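Precorrin-6A reductase (Rhodobacter capsulatus, PDB 4X7G) catalyses the NADPH-dependent reduction of precorrin-6A, a step in the biosynthesis of the corrin ring of vitamin B12. Local coordinates at residues A122-I134 against L184-K196. Numbering follows the deposited sequence.
With 3Y8 (3-[(1R,2S,3S,7S,11S,16S,17R,18R,19R)-2,7,12,18-tetrakis(2-hydroxy-2-oxoethyl)-3,13-bis(3-hydroxy-3-oxopropyl)-1,2,5,7,11,17-hexamethyl-17-(3-oxidanyl-3-oxidanylidene-prop-1-enyl)-3,6,8,10,15,16,18,19,21,24-decahydrocorrin-8-yl]propanoic acid), chain C.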
# COMPACT_ATOMS: atom_id res chain seq x y z
N ALA A 122 -21.41 6.13 1.66
CA ALA A 122 -21.91 5.36 0.54
C ALA A 122 -22.63 4.14 0.90
O ALA A 122 -23.37 3.56 0.09
CB ALA A 122 -20.76 5.05 -0.44
N LEU A 123 -22.36 3.60 2.10
CA LEU A 123 -22.98 2.36 2.48
C LEU A 123 -24.51 2.51 2.60
O LEU A 123 -24.95 3.61 2.99
CB LEU A 123 -22.44 1.90 3.82
CG LEU A 123 -20.96 1.44 3.76
CD1 LEU A 123 -20.47 1.12 5.16
CD2 LEU A 123 -20.81 0.25 2.89
N PRO A 124 -25.23 1.48 2.30
CA PRO A 124 -26.70 1.60 2.45
C PRO A 124 -27.14 1.79 3.86
O PRO A 124 -26.43 1.52 4.84
CB PRO A 124 -27.16 0.30 1.86
CG PRO A 124 -26.07 -0.66 2.16
CD PRO A 124 -24.77 0.09 2.05
N GLN A 125 -28.40 2.29 4.03
CA GLN A 125 -28.92 2.43 5.33
C GLN A 125 -29.24 1.10 6.09
O GLN A 125 -28.93 0.97 7.26
CB GLN A 125 -30.17 3.37 5.23
CG GLN A 125 -30.71 3.69 6.60
CD GLN A 125 -29.76 4.63 7.34
OE1 GLN A 125 -28.85 5.30 6.73
NE2 GLN A 125 -29.86 4.65 8.65
N ALA A 126 -29.88 0.22 5.40
CA ALA A 126 -30.27 -1.09 5.96
C ALA A 126 -29.02 -1.93 6.18
O ALA A 126 -28.07 -1.88 5.32
CB ALA A 126 -31.09 -1.77 4.90
N PRO A 127 -28.99 -2.59 7.30
CA PRO A 127 -27.77 -3.38 7.58
C PRO A 127 -27.35 -4.33 6.46
O PRO A 127 -28.13 -5.07 5.82
CB PRO A 127 -28.18 -4.14 8.88
CG PRO A 127 -29.23 -3.24 9.54
CD PRO A 127 -30.03 -2.87 8.33
N ALA A 128 -26.04 -4.30 6.20
CA ALA A 128 -25.38 -5.06 5.12
C ALA A 128 -24.24 -5.88 5.74
O ALA A 128 -24.05 -5.84 6.94
CB ALA A 128 -24.87 -4.06 4.05
N ARG A 129 -23.51 -6.58 4.87
CA ARG A 129 -22.38 -7.42 5.30
C ARG A 129 -21.16 -6.94 4.51
O ARG A 129 -21.02 -7.28 3.36
CB ARG A 129 -22.69 -8.88 5.06
CG ARG A 129 -23.90 -9.34 5.94
CD ARG A 129 -24.17 -10.83 5.80
NE ARG A 129 -23.11 -11.67 6.30
CZ ARG A 129 -22.93 -12.01 7.55
NH1 ARG A 129 -23.70 -11.52 8.48
NH2 ARG A 129 -21.90 -12.78 7.90
N VAL A 130 -20.40 -6.09 5.16
CA VAL A 130 -19.41 -5.28 4.43
C VAL A 130 -18.00 -5.70 4.72
O VAL A 130 -17.62 -5.74 5.89
CB VAL A 130 -19.58 -3.82 4.86
CG1 VAL A 130 -18.55 -2.92 4.14
CG2 VAL A 130 -21.02 -3.29 4.68
N PHE A 131 -17.25 -6.05 3.67
CA PHE A 131 -15.85 -6.33 3.82
C PHE A 131 -15.07 -5.04 3.83
O PHE A 131 -15.00 -4.36 2.73
CB PHE A 131 -15.35 -7.28 2.78
CG PHE A 131 -13.87 -7.63 2.89
CD1 PHE A 131 -13.18 -7.59 4.08
CD2 PHE A 131 -13.21 -8.02 1.74
CE1 PHE A 131 -11.86 -7.98 4.14
CE2 PHE A 131 -11.87 -8.43 1.80
CZ PHE A 131 -11.20 -8.41 3.02
N LEU A 132 -14.58 -4.56 4.97
CA LEU A 132 -13.75 -3.36 5.05
C LEU A 132 -12.37 -3.73 4.77
O LEU A 132 -11.56 -3.92 5.69
CB LEU A 132 -13.85 -2.72 6.40
CG LEU A 132 -15.13 -2.21 6.84
CD1 LEU A 132 -14.97 -1.49 8.21
CD2 LEU A 132 -15.69 -1.25 5.85
N ALA A 133 -12.00 -3.83 3.51
CA ALA A 133 -10.72 -4.29 3.10
C ALA A 133 -9.74 -3.20 3.02
O ALA A 133 -9.08 -2.96 2.02
CB ALA A 133 -10.88 -5.00 1.76
N ILE A 134 -9.60 -2.48 4.14
CA ILE A 134 -8.89 -1.23 4.28
C ILE A 134 -7.92 -1.29 5.42
O ILE A 134 -7.29 -0.23 5.71
CB ILE A 134 -9.80 -0.05 4.38
CG1 ILE A 134 -10.65 -0.17 5.65
CG2 ILE A 134 -10.60 0.12 3.08
CD1 ILE A 134 -11.28 1.14 6.03
N LEU A 184 -13.19 -16.43 1.21
CA LEU A 184 -13.53 -15.54 2.30
C LEU A 184 -14.84 -14.81 2.06
O LEU A 184 -15.69 -14.78 2.94
CB LEU A 184 -12.39 -14.59 2.49
CG LEU A 184 -12.59 -13.58 3.64
CD1 LEU A 184 -12.80 -14.35 4.94
CD2 LEU A 184 -11.45 -12.61 3.69
N LEU A 185 -14.99 -14.22 0.91
CA LEU A 185 -16.21 -13.45 0.66
C LEU A 185 -17.42 -14.35 0.65
O LEU A 185 -18.52 -13.96 1.09
CB LEU A 185 -16.11 -12.73 -0.67
CG LEU A 185 -15.09 -11.65 -0.80
CD1 LEU A 185 -15.02 -11.04 -2.20
CD2 LEU A 185 -15.37 -10.52 0.12
N ARG A 186 -17.27 -15.59 0.10
CA ARG A 186 -18.37 -16.60 0.26
C ARG A 186 -18.67 -16.98 1.71
O ARG A 186 -19.83 -16.95 2.17
CB ARG A 186 -17.97 -17.84 -0.52
CG ARG A 186 -17.98 -17.67 -2.02
CD ARG A 186 -18.32 -19.00 -2.75
NE ARG A 186 -17.47 -20.04 -2.26
CZ ARG A 186 -17.77 -20.94 -1.33
NH1 ARG A 186 -19.01 -21.18 -0.86
NH2 ARG A 186 -16.78 -21.73 -0.96
N SER A 187 -17.70 -17.38 2.41
CA SER A 187 -17.90 -17.89 3.77
C SER A 187 -18.52 -16.85 4.70
O SER A 187 -19.43 -17.16 5.53
CB SER A 187 -16.60 -18.46 4.27
OG SER A 187 -15.67 -17.52 4.71
N GLU A 188 -18.20 -15.58 4.47
CA GLU A 188 -18.75 -14.51 5.22
C GLU A 188 -20.03 -13.94 4.65
O GLU A 188 -20.55 -12.97 5.22
CB GLU A 188 -17.73 -13.39 5.39
CG GLU A 188 -18.03 -12.46 6.57
CD GLU A 188 -17.76 -12.97 7.97
OE1 GLU A 188 -17.09 -14.06 8.02
OE2 GLU A 188 -18.02 -12.33 9.00
N THR A 189 -20.49 -14.47 3.55
CA THR A 189 -21.69 -13.94 2.88
C THR A 189 -21.70 -12.42 2.76
O THR A 189 -22.70 -11.75 2.97
CB THR A 189 -23.01 -14.49 3.48
OG1 THR A 189 -23.10 -14.25 4.83
CG2 THR A 189 -22.98 -15.95 3.39
N ILE A 190 -20.59 -11.90 2.24
CA ILE A 190 -20.42 -10.45 2.07
C ILE A 190 -21.34 -9.94 0.97
O ILE A 190 -21.57 -10.64 -0.06
CB ILE A 190 -18.95 -10.24 1.70
CG1 ILE A 190 -18.02 -10.56 2.80
CG2 ILE A 190 -18.73 -8.82 1.20
CD1 ILE A 190 -18.32 -9.88 4.10
N THR A 191 -21.87 -8.74 1.19
CA THR A 191 -22.71 -8.05 0.23
C THR A 191 -22.04 -6.89 -0.44
O THR A 191 -22.45 -6.49 -1.51
CB THR A 191 -23.98 -7.57 0.94
OG1 THR A 191 -23.71 -6.64 1.96
CG2 THR A 191 -24.80 -8.74 1.55
N HIS A 192 -21.00 -6.33 0.21
CA HIS A 192 -20.38 -5.11 -0.30
C HIS A 192 -18.92 -5.13 0.06
O HIS A 192 -18.58 -5.58 1.17
CB HIS A 192 -20.92 -3.86 0.36
CG HIS A 192 -22.35 -3.55 0.09
ND1 HIS A 192 -23.39 -4.22 0.67
CD2 HIS A 192 -22.89 -2.60 -0.70
CE1 HIS A 192 -24.53 -3.74 0.22
NE2 HIS A 192 -24.25 -2.76 -0.62
N VAL A 193 -18.03 -4.68 -0.82
CA VAL A 193 -16.60 -4.53 -0.53
C VAL A 193 -16.22 -3.07 -0.53
O VAL A 193 -16.62 -2.37 -1.48
CB VAL A 193 -15.75 -5.32 -1.51
CG1 VAL A 193 -14.28 -5.14 -1.23
CG2 VAL A 193 -16.12 -6.79 -1.53
N VAL A 194 -15.49 -2.63 0.46
CA VAL A 194 -14.90 -1.29 0.50
C VAL A 194 -13.43 -1.45 0.27
O VAL A 194 -12.77 -2.24 0.97
CB VAL A 194 -15.18 -0.56 1.79
CG1 VAL A 194 -14.46 0.78 1.87
CG2 VAL A 194 -16.68 -0.36 1.98
N ALA A 195 -12.82 -0.68 -0.63
CA ALA A 195 -11.42 -0.86 -1.06
C ALA A 195 -10.83 0.47 -1.38
O ALA A 195 -11.51 1.31 -2.00
CB ALA A 195 -11.34 -1.79 -2.23
N LYS A 196 -9.56 0.67 -1.09
CA LYS A 196 -8.76 1.79 -1.60
C LYS A 196 -8.19 1.41 -2.94
O LYS A 196 -7.81 0.23 -3.15
CB LYS A 196 -7.58 2.05 -0.66
CG LYS A 196 -7.91 2.34 0.82
CD LYS A 196 -6.55 2.49 1.69
CE LYS A 196 -6.57 2.02 3.14
NZ LYS A 196 -5.38 2.49 3.79
C48 3Y8 C . 3.92 -2.95 7.29
C47 3Y8 C . 4.59 -5.74 5.86
C43 3Y8 C . 4.70 -8.27 0.21
C42 3Y8 C . 3.36 -7.95 1.00
C41 3Y8 C . 3.07 -6.51 0.62
C38 3Y8 C . 0.49 -3.99 -0.92
C37 3Y8 C . 0.31 -5.46 -0.89
C36 3Y8 C . 0.04 -7.63 0.33
C35 3Y8 C . -2.47 -5.76 0.34
C32 3Y8 C . -7.11 -6.33 1.62
C31 3Y8 C . -6.28 -4.98 1.60
C2 3Y8 C . -4.09 -2.71 3.03
C1 3Y8 C . -2.91 -3.00 4.02
C4 3Y8 C . -2.55 -4.35 2.18
C5 3Y8 C . -1.85 -5.16 1.38
C7 3Y8 C . 0.39 -6.13 0.54
C8 3Y8 C . 1.73 -6.04 1.19
C6 3Y8 C . -0.44 -5.48 1.50
C3 3Y8 C . -4.02 -3.94 2.10
C11 3Y8 C . 2.19 -5.34 4.90
C12 3Y8 C . 3.28 -4.94 5.76
C13 3Y8 C . 3.01 -3.82 6.41
C14 3Y8 C . 1.66 -3.43 6.07
C15 3Y8 C . 1.01 -2.32 6.57
C16 3Y8 C . -0.35 -2.02 6.13
C17 3Y8 C . -1.27 -1.04 6.82
C18 3Y8 C . -2.57 -1.18 5.97
C19 3Y8 C . -2.11 -1.81 4.58
C20 3Y8 C . -3.35 -3.95 5.14
C21 3Y8 C . 4.47 -6.92 6.91
C24 3Y8 C . 1.71 -6.77 5.17
C25 3Y8 C . -5.46 -2.59 3.72
C26 3Y8 C . -3.77 -1.49 2.16
O59 3Y8 C . -3.26 -4.57 9.79
C57 3Y8 C . -2.31 -3.68 9.68
O58 3Y8 C . -1.57 -3.23 10.59
C56 3Y8 C . -2.24 -3.03 8.32
C55 3Y8 C . -1.59 -1.61 8.28
C54 3Y8 C . -0.71 0.37 6.84
C60 3Y8 C . -3.36 0.09 5.67
C61 3Y8 C . -4.05 0.73 6.79
O62 3Y8 C . -4.46 1.93 6.58
O63 3Y8 C . -4.26 0.12 7.88
N24 3Y8 C . -0.78 -2.35 4.90
N23 3Y8 C . 1.18 -4.36 5.19
C49 3Y8 C . 4.52 -1.82 6.44
C50 3Y8 C . 5.50 -0.92 7.12
O51 3Y8 C . 5.73 -1.04 8.34
O52 3Y8 C . 6.12 -0.13 6.32
O23 3Y8 C . 4.92 -8.02 6.52
O22 3Y8 C . 3.96 -6.68 7.97
C10 3Y8 C . 2.64 -5.15 3.41
C9 3Y8 C . 1.59 -5.50 2.41
N22 3Y8 C . 0.24 -5.19 2.62
O44 3Y8 C . 4.54 -8.59 -0.97
O45 3Y8 C . 5.66 -8.36 0.86
O39 3Y8 C . 1.07 -3.56 -1.97
O40 3Y8 C . -0.04 -3.29 -0.06
N21 3Y8 C . -2.00 -3.82 3.22
C27 3Y8 C . -4.81 -1.24 1.03
O28 3Y8 C . -5.80 -0.57 1.35
O29 3Y8 C . -4.63 -1.71 -0.09
C30 3Y8 C . -4.96 -5.18 2.28
O34 3Y8 C . -7.42 -6.72 2.81
O33 3Y8 C . -7.43 -6.63 0.47
O HOH W 1 -8.11 -1.34 0.19
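F131 packs against L185 and L184 in the last turn of helix 178-187. Its CB leaves on the V193 face, and chi1 (180°) lays the ring beside the carbonyl carbon, toward L185. V193 also borders the ring; I190 CG2 sits under F131 CB at 4.0 Å. The side chains of L185 and F131 cross at about a right angle, their CD2 atoms 3.7 Å apart. On the opposite sheet face V194 is the bump. Its CG2 fits among V130, L132 and L123, 3.8 Å from V130 CG1, while its CG1 meets CG2 of I134. P124 lays its CD over one face of the H192 ring. Strands 129-132 and 192-196 are parallel neighbours in the second of two Rossmann-type sheets; F131 N binds H192 O at 2.9 Å. Beside T189, R129 bends at chi3 (66°) around the Schellman motif ending there. Its NE (3.1 Å) and NH2 (3.0 Å) both grip E188 O. With an alanine here, both donors go, and the turn would probably be freer to shift. A salt bridge to R168 and a hydrogen bond to H149 hold the E188 carboxylate. K196 NZ reaches O62 of the bound reduced precorrin at 3.0 Å.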